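Local coordinates for glutamate--tRNA ligase, cytoplasmic (Saccharomyces cerevisiae, PDB 2HRA), which attaches glutamate to tRNA(Glu) in an ATP-dependent two-step reaction and, through the N-terminal GST-like domain seen here, joins the yeast complex with Arc1p and methionyl-tRNA synthetase, at residues L112-E117 with I155-D161; L104-F109 with A145-M151. One frame throughout, in Å; residues are numbered along the deposited sequence.

Contact 1 (L112-E117 with I155-D161); sequences LSQSLE and IIKNKVD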
loop_
_atom_site.group_PDB
_atom_site.type_symbol
_atom_site.label_atom_id
_atom_site.label_comp_id
_atom_site.label_asym_id
_atom_site.label_seq_id
_atom_site.Cartn_x
_atom_site.Cartn_y
_atom_site.Cartn_z
ATOM N N LEU A 112 -15.649 -8.511 1.083
ATOM C CA LEU A 112 -14.505 -8.343 0.199
ATOM C C LEU A 112 -14.944 -8.569 -1.253
ATOM O O LEU A 112 -14.543 -7.870 -2.158
ATOM C CB LEU A 112 -13.400 -9.323 0.594
ATOM C CG LEU A 112 -12.040 -9.188 -0.090
ATOM C CD1 LEU A 112 -11.486 -7.750 0.055
ATOM C CD2 LEU A 112 -11.037 -10.204 0.463
ATOM N N SER A 113 -15.788 -9.564 -1.468
ATOM C CA SER A 113 -16.392 -9.807 -2.791
ATOM C C SER A 113 -17.046 -8.546 -3.391
ATOM O O SER A 113 -16.772 -8.147 -4.550
ATOM C CB SER A 113 -17.380 -10.988 -2.678
ATOM O OG SER A 113 -16.618 -12.160 -2.491
ATOM N N GLN A 114 -17.862 -7.878 -2.581
ATOM C CA GLN A 114 -18.555 -6.691 -3.039
ATOM C C GLN A 114 -17.560 -5.593 -3.349
ATOM O O GLN A 114 -17.688 -4.882 -4.346
ATOM C CB GLN A 114 -19.494 -6.158 -1.964
ATOM C CG GLN A 114 -20.628 -7.058 -1.521
ATOM C CD GLN A 114 -21.427 -6.418 -0.359
ATOM O OE1 GLN A 114 -21.754 -5.216 -0.406
ATOM N NE2 GLN A 114 -21.713 -7.208 0.694
ATOM N N SER A 115 -16.596 -5.405 -2.462
ATOM C CA SER A 115 -15.659 -4.277 -2.607
ATOM C C SER A 115 -14.800 -4.504 -3.860
ATOM O O SER A 115 -14.500 -3.580 -4.621
ATOM C CB SER A 115 -14.817 -4.130 -1.321
ATOM O OG SER A 115 -15.675 -3.988 -0.174
ATOM N N LEU A 116 -14.396 -5.741 -4.072
ATOM C CA LEU A 116 -13.650 -6.116 -5.254
ATOM C C LEU A 116 -14.452 -5.930 -6.541
ATOM O O LEU A 116 -13.881 -5.675 -7.603
ATOM C CB LEU A 116 -13.185 -7.593 -5.144
ATOM C CG LEU A 116 -11.997 -7.877 -4.217
ATOM C CD1 LEU A 116 -11.825 -9.373 -3.971
ATOM C CD2 LEU A 116 -10.708 -7.232 -4.801
ATOM N N GLU A 117 -15.774 -6.058 -6.453
ATOM C CA GLU A 117 -16.637 -5.851 -7.626
ATOM C C GLU A 117 -16.677 -4.387 -7.985
ATOM O O GLU A 117 -16.660 -4.019 -9.166
ATOM C CB GLU A 117 -18.047 -6.347 -7.358
ATOM C CG GLU A 117 -19.035 -6.202 -8.520
ATOM C CD GLU A 117 -18.513 -6.718 -9.853
ATOM O OE1 GLU A 117 -18.011 -7.855 -9.857
ATOM O OE2 GLU A 117 -18.588 -5.973 -10.875
ATOM N N ILE A 155 -10.771 -14.766 -4.661
ATOM C CA ILE A 155 -12.020 -14.094 -4.997
ATOM C C ILE A 155 -11.939 -13.464 -6.373
ATOM O O ILE A 155 -12.860 -13.599 -7.204
ATOM C CB ILE A 155 -12.432 -13.092 -3.956
ATOM C CG1 ILE A 155 -12.754 -13.816 -2.651
ATOM C CG2 ILE A 155 -13.700 -12.331 -4.425
ATOM C CD1 ILE A 155 -13.053 -12.896 -1.543
ATOM N N ILE A 156 -10.812 -12.815 -6.603
ATOM C CA ILE A 156 -10.537 -12.135 -7.832
ATOM C C ILE A 156 -10.600 -13.124 -8.988
ATOM O O ILE A 156 -11.101 -12.819 -10.059
ATOM C CB ILE A 156 -9.136 -11.503 -7.777
ATOM C CG1 ILE A 156 -9.161 -10.250 -6.902
ATOM C CG2 ILE A 156 -8.603 -11.213 -9.201
ATOM C CD1 ILE A 156 -7.775 -9.832 -6.438
ATOM N N LYS A 157 -10.084 -14.313 -8.756
ATOM C CA LYS A 157 -10.103 -15.353 -9.777
ATOM C C LYS A 157 -11.498 -15.926 -9.991
ATOM O O LYS A 157 -12.039 -15.903 -11.096
ATOM C CB LYS A 157 -9.111 -16.425 -9.389
ATOM C CG LYS A 157 -9.253 -17.688 -10.184
ATOM C CD LYS A 157 -8.155 -18.654 -9.828
ATOM C CE LYS A 157 -8.425 -19.989 -10.456
ATOM N NZ LYS A 157 -8.523 -19.881 -11.950
ATOM N N ASN A 158 -12.105 -16.384 -8.908
ATOM C CA ASN A 158 -13.340 -17.186 -8.968
ATOM C C ASN A 158 -14.593 -16.346 -9.314
ATOM O O ASN A 158 -15.578 -16.872 -9.827
ATOM C CB ASN A 158 -13.508 -17.926 -7.651
ATOM C CG ASN A 158 -12.581 -19.148 -7.555
ATOM O OD1 ASN A 158 -12.439 -19.878 -8.518
ATOM N ND2 ASN A 158 -11.978 -19.370 -6.410
ATOM N N LYS A 159 -14.534 -15.044 -9.041
ATOM C CA LYS A 159 -15.605 -14.087 -9.409
ATOM C C LYS A 159 -15.216 -13.241 -10.604
ATOM O O LYS A 159 -15.883 -12.294 -10.943
ATOM C CB LYS A 159 -16.030 -13.233 -8.209
ATOM C CG LYS A 159 -16.583 -14.096 -7.042
ATOM C CD LYS A 159 -17.504 -13.317 -6.140
ATOM C CE LYS A 159 -18.205 -14.127 -5.092
ATOM N NZ LYS A 159 -17.294 -14.973 -4.283
ATOM N N VAL A 160 -14.115 -13.613 -11.237
ATOM C CA VAL A 160 -13.708 -13.137 -12.550
ATOM C C VAL A 160 -13.623 -11.645 -12.562
ATOM O O VAL A 160 -14.135 -11.008 -13.462
ATOM C CB VAL A 160 -14.630 -13.639 -13.689
ATOM C CG1 VAL A 160 -13.914 -13.429 -15.046
ATOM C CG2 VAL A 160 -15.031 -15.121 -13.493
ATOM N N ASP A 161 -12.940 -11.112 -11.555
ATOM C CA ASP A 161 -12.581 -9.695 -11.463
ATOM C C ASP A 161 -11.310 -9.474 -12.226
ATOM O O ASP A 161 -10.245 -9.276 -11.637
ATOM C CB ASP A 161 -12.380 -9.302 -9.993
ATOM C CG ASP A 161 -13.654 -9.415 -9.176
ATOM O OD1 ASP A 161 -14.765 -9.224 -9.720
ATOM O OD2 ASP A 161 -13.577 -9.670 -7.956
HETATM O O HOH W 1 -16.003 -9.824 -6.618
#
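Leucine and isoleucine side chains make up the apolar part of this helix-to-helix contact. Leu116 and Ile155 both direct their CA-to-CB bonds at the opposite segment and meet at 3.5 Å between Leu116 CD1 and Ile155 CG2. Leu112 and Ile156 extend the patch: Leu112 CD2 lies 3.9 Å from Ile155 CD1, and Leu116 CD2 lies 4.0 Å from Ile156 CG1.

Polar groups gather beside this patch. Lys159 NZ gives a weak hydrogen bond of 3.4 Å to Ser113 OG, whose hydroxyl is also bonded to the backbone oxygen of Phe109 one turn back. A water bridges the segments more firmly, donating to Ser113 O and to Asp161 OD2, each at 2.8 Å. The carboxylates of Glu117 and Asp161 come close without a bond, OE1 of Glu117 lying 3.5 Å from OD1 of Asp161, an approach of like charges.

What brings Asp161 back to the neighbouring helix is a Schellman motif. Val160, at positive phi, is its C-prime residue, with Asp161 N bonded to Ile156 O at 2.9 Å and Val160 N to Lys157 O at 3.1 Å.

Residues 159-161 open the 159-175 region that interacts with Arc1p. The contact thus sets helix 109-122 against the end of helix 152-158, while helix 162-172 covers Ile156 through Val164 and Ser165.

Contact 2 (L104-F109 with A145-M151); sequences LVIKNF and ALRSNGM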
loop_
_atom_site.group_PDB
_atom_site.type_symbol
_atom_site.label_atom_id
_atom_site.label_comp_id
_atom_site.label_asym_id
_atom_site.label_seq_id
_atom_site.Cartn_x
_atom_site.Cartn_y
_atom_site.Cartn_z
ATOM N N LEU A 104 -10.986 -3.055 1.835
ATOM C CA LEU A 104 -10.176 -4.077 1.174
ATOM C C LEU A 104 -9.201 -4.833 2.086
ATOM O O LEU A 104 -8.750 -5.933 1.725
ATOM C CB LEU A 104 -9.420 -3.514 -0.043
ATOM C CG LEU A 104 -10.251 -2.957 -1.210
ATOM C CD1 LEU A 104 -9.334 -2.336 -2.236
ATOM C CD2 LEU A 104 -11.122 -4.051 -1.848
ATOM N N VAL A 105 -8.899 -4.292 3.265
ATOM C CA VAL A 105 -8.009 -4.997 4.222
ATOM C C VAL A 105 -8.731 -6.039 5.103
ATOM O O VAL A 105 -8.084 -6.887 5.749
ATOM C CB VAL A 105 -7.264 -4.025 5.160
ATOM C CG1 VAL A 105 -6.265 -3.211 4.352
ATOM C CG2 VAL A 105 -8.241 -3.167 5.938
ATOM N N ILE A 106 -10.057 -5.955 5.118
ATOM C CA ILE A 106 -10.891 -6.745 6.010
ATOM C C ILE A 106 -11.134 -8.121 5.425
ATOM O O ILE A 106 -11.618 -8.249 4.288
ATOM C CB ILE A 106 -12.241 -6.037 6.265
ATOM C CG1 ILE A 106 -12.001 -4.689 6.941
ATOM C CG2 ILE A 106 -13.151 -6.875 7.169
ATOM C CD1 ILE A 106 -13.264 -4.026 7.473
ATOM N N LYS A 107 -10.820 -9.147 6.225
ATOM C CA LYS A 107 -10.964 -10.526 5.816
ATOM C C LYS A 107 -12.373 -11.034 6.120
ATOM O O LYS A 107 -12.600 -11.839 7.033
ATOM C CB LYS A 107 -9.869 -11.409 6.445
ATOM C CG LYS A 107 -8.439 -11.131 5.866
ATOM C CD LYS A 107 -7.524 -12.332 6.172
ATOM C CE LYS A 107 -6.057 -12.149 5.718
ATOM N NZ LYS A 107 -5.251 -13.374 6.123
ATOM N N ASN A 108 -13.312 -10.517 5.321
ATOM C CA ASN A 108 -14.691 -10.989 5.281
ATOM C C ASN A 108 -15.050 -11.232 3.820
ATOM O O ASN A 108 -15.044 -10.317 3.000
ATOM C CB ASN A 108 -15.631 -9.969 5.932
ATOM C CG ASN A 108 -17.076 -10.427 5.935
ATOM O OD1 ASN A 108 -17.705 -10.517 4.877
ATOM N ND2 ASN A 108 -17.620 -10.747 7.128
ATOM N N PHE A 109 -15.312 -12.488 3.521
ATOM C CA PHE A 109 -15.529 -12.989 2.168
ATOM C C PHE A 109 -16.634 -12.256 1.394
ATOM O O PHE A 109 -16.380 -11.742 0.278
ATOM C CB PHE A 109 -15.844 -14.480 2.251
ATOM C CG PHE A 109 -16.007 -15.137 0.920
ATOM C CD1 PHE A 109 -14.904 -15.678 0.263
ATOM C CD2 PHE A 109 -17.250 -15.213 0.310
ATOM C CE1 PHE A 109 -15.045 -16.286 -0.969
ATOM C CE2 PHE A 109 -17.393 -15.836 -0.918
ATOM C CZ PHE A 109 -16.283 -16.377 -1.552
ATOM N N ALA A 145 -3.434 -2.536 0.177
ATOM C CA ALA A 145 -4.496 -3.227 0.908
ATOM C C ALA A 145 -4.631 -4.674 0.413
ATOM O O ALA A 145 -4.692 -5.612 1.216
ATOM C CB ALA A 145 -5.826 -2.464 0.784
ATOM N N LEU A 146 -4.678 -4.884 -0.901
ATOM C CA LEU A 146 -4.862 -6.263 -1.424
ATOM C C LEU A 146 -3.622 -7.143 -1.220
ATOM O O LEU A 146 -3.738 -8.359 -0.948
ATOM C CB LEU A 146 -5.308 -6.240 -2.909
ATOM C CG LEU A 146 -6.661 -5.544 -3.195
ATOM C CD1 LEU A 146 -6.875 -5.418 -4.712
ATOM C CD2 LEU A 146 -7.837 -6.275 -2.565
ATOM N N ARG A 147 -2.439 -6.546 -1.291
ATOM C CA ARG A 147 -1.193 -7.250 -0.982
ATOM C C ARG A 147 -1.245 -7.766 0.448
ATOM O O ARG A 147 -0.789 -8.861 0.732
ATOM C CB ARG A 147 0.045 -6.354 -1.163
ATOM C CG ARG A 147 1.407 -7.037 -0.947
ATOM C CD ARG A 147 1.498 -8.312 -1.784
ATOM N NE ARG A 147 2.711 -9.083 -1.563
ATOM C CZ ARG A 147 2.850 -10.021 -0.641
ATOM N NH1 ARG A 147 1.859 -10.329 0.195
ATOM N NH2 ARG A 147 4.001 -10.645 -0.546
ATOM N N SER A 148 -1.812 -6.977 1.343
ATOM C CA SER A 148 -1.850 -7.354 2.764
ATOM C C SER A 148 -2.891 -8.457 3.021
ATOM O O SER A 148 -2.803 -9.179 4.014
ATOM C CB SER A 148 -2.153 -6.118 3.636
ATOM O OG SER A 148 -3.568 -5.923 3.773
ATOM N N ASN A 149 -3.880 -8.587 2.132
ATOM C CA ASN A 149 -5.057 -9.447 2.363
ATOM C C ASN A 149 -5.032 -10.710 1.524
ATOM O O ASN A 149 -5.407 -10.691 0.348
ATOM C CB ASN A 149 -6.324 -8.673 2.041
ATOM C CG ASN A 149 -7.575 -9.355 2.497
ATOM O OD1 ASN A 149 -8.582 -8.684 2.709
ATOM N ND2 ASN A 149 -7.542 -10.687 2.670
ATOM N N GLY A 150 -4.641 -11.809 2.167
ATOM C CA GLY A 150 -4.457 -13.097 1.516
ATOM C C GLY A 150 -5.732 -13.723 0.964
ATOM O O GLY A 150 -5.663 -14.593 0.107
ATOM N N MET A 151 -6.891 -13.278 1.444
ATOM C CA MET A 151 -8.188 -13.778 0.994
ATOM C C MET A 151 -8.560 -13.374 -0.441
ATOM O O MET A 151 -9.334 -14.063 -1.113
ATOM C CB MET A 151 -9.287 -13.266 1.938
ATOM C CG MET A 151 -10.636 -13.884 1.685
ATOM S SD MET A 151 -11.762 -13.728 3.105
ATOM C CE MET A 151 -12.015 -11.989 3.143
HETATM O O HOH W 2 -5.633 -7.674 5.124
HETATM O O HOH W 3 -2.872 -12.194 4.743
#
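In the all-helical C-terminal half of this GST-like domain, the turn joining helices 90-104 and 109-122 packs against the end of helix 137-148. Met151, which loses the most surface, points at the turn and packs against Phe109, its SD 4.2 Å from Phe109 CB, and Leu112 touches it from helix 109-122. At the other end Leu104 packs into the helical core, with CB 3.8 Å from Ala145 CB and CD2 4.0 Å from Leu146 CD2. Val105 adds CG1 at 3.7 Å from Ala145 CB.

Between these apolar ends runs the extended side chain of Lys107, the centre of an inverse gamma turn, which passes over the Asn149 side chain and brings Lys107 CE 3.8 Å from Gly150 N. One water links Val105 O (2.6 Å) to Ser148 OG (3.0 Å). A second accepts from Lys107 NZ at 3.0 Å and from Gly150 N at 3.1 Å, and donates to Ser148 O at 3.1 Å.

How the contacts relate
Both contacts are partly buried and lie on the same side of the chain's centre. Contact 2 is nearer to it, about 12 Å against about 19 Å for contact 1 (centre to centre), yet contact 1 has the larger share of buried residues. Their segments alternate along the chain, and helix 109-122 runs from the turn of contact 2 into contact 1. The two meet where the Leu112 side chain touches Met151 and Asn149, and again where Lys159 NZ packs 3.2 Å from Phe109 CZ. Contact 1 combines branched aliphatic packing with charged groups beside the Arc1p-binding region; contact 2, a turn against a helix end, buries more surface and bridges more backbone polar groups through water.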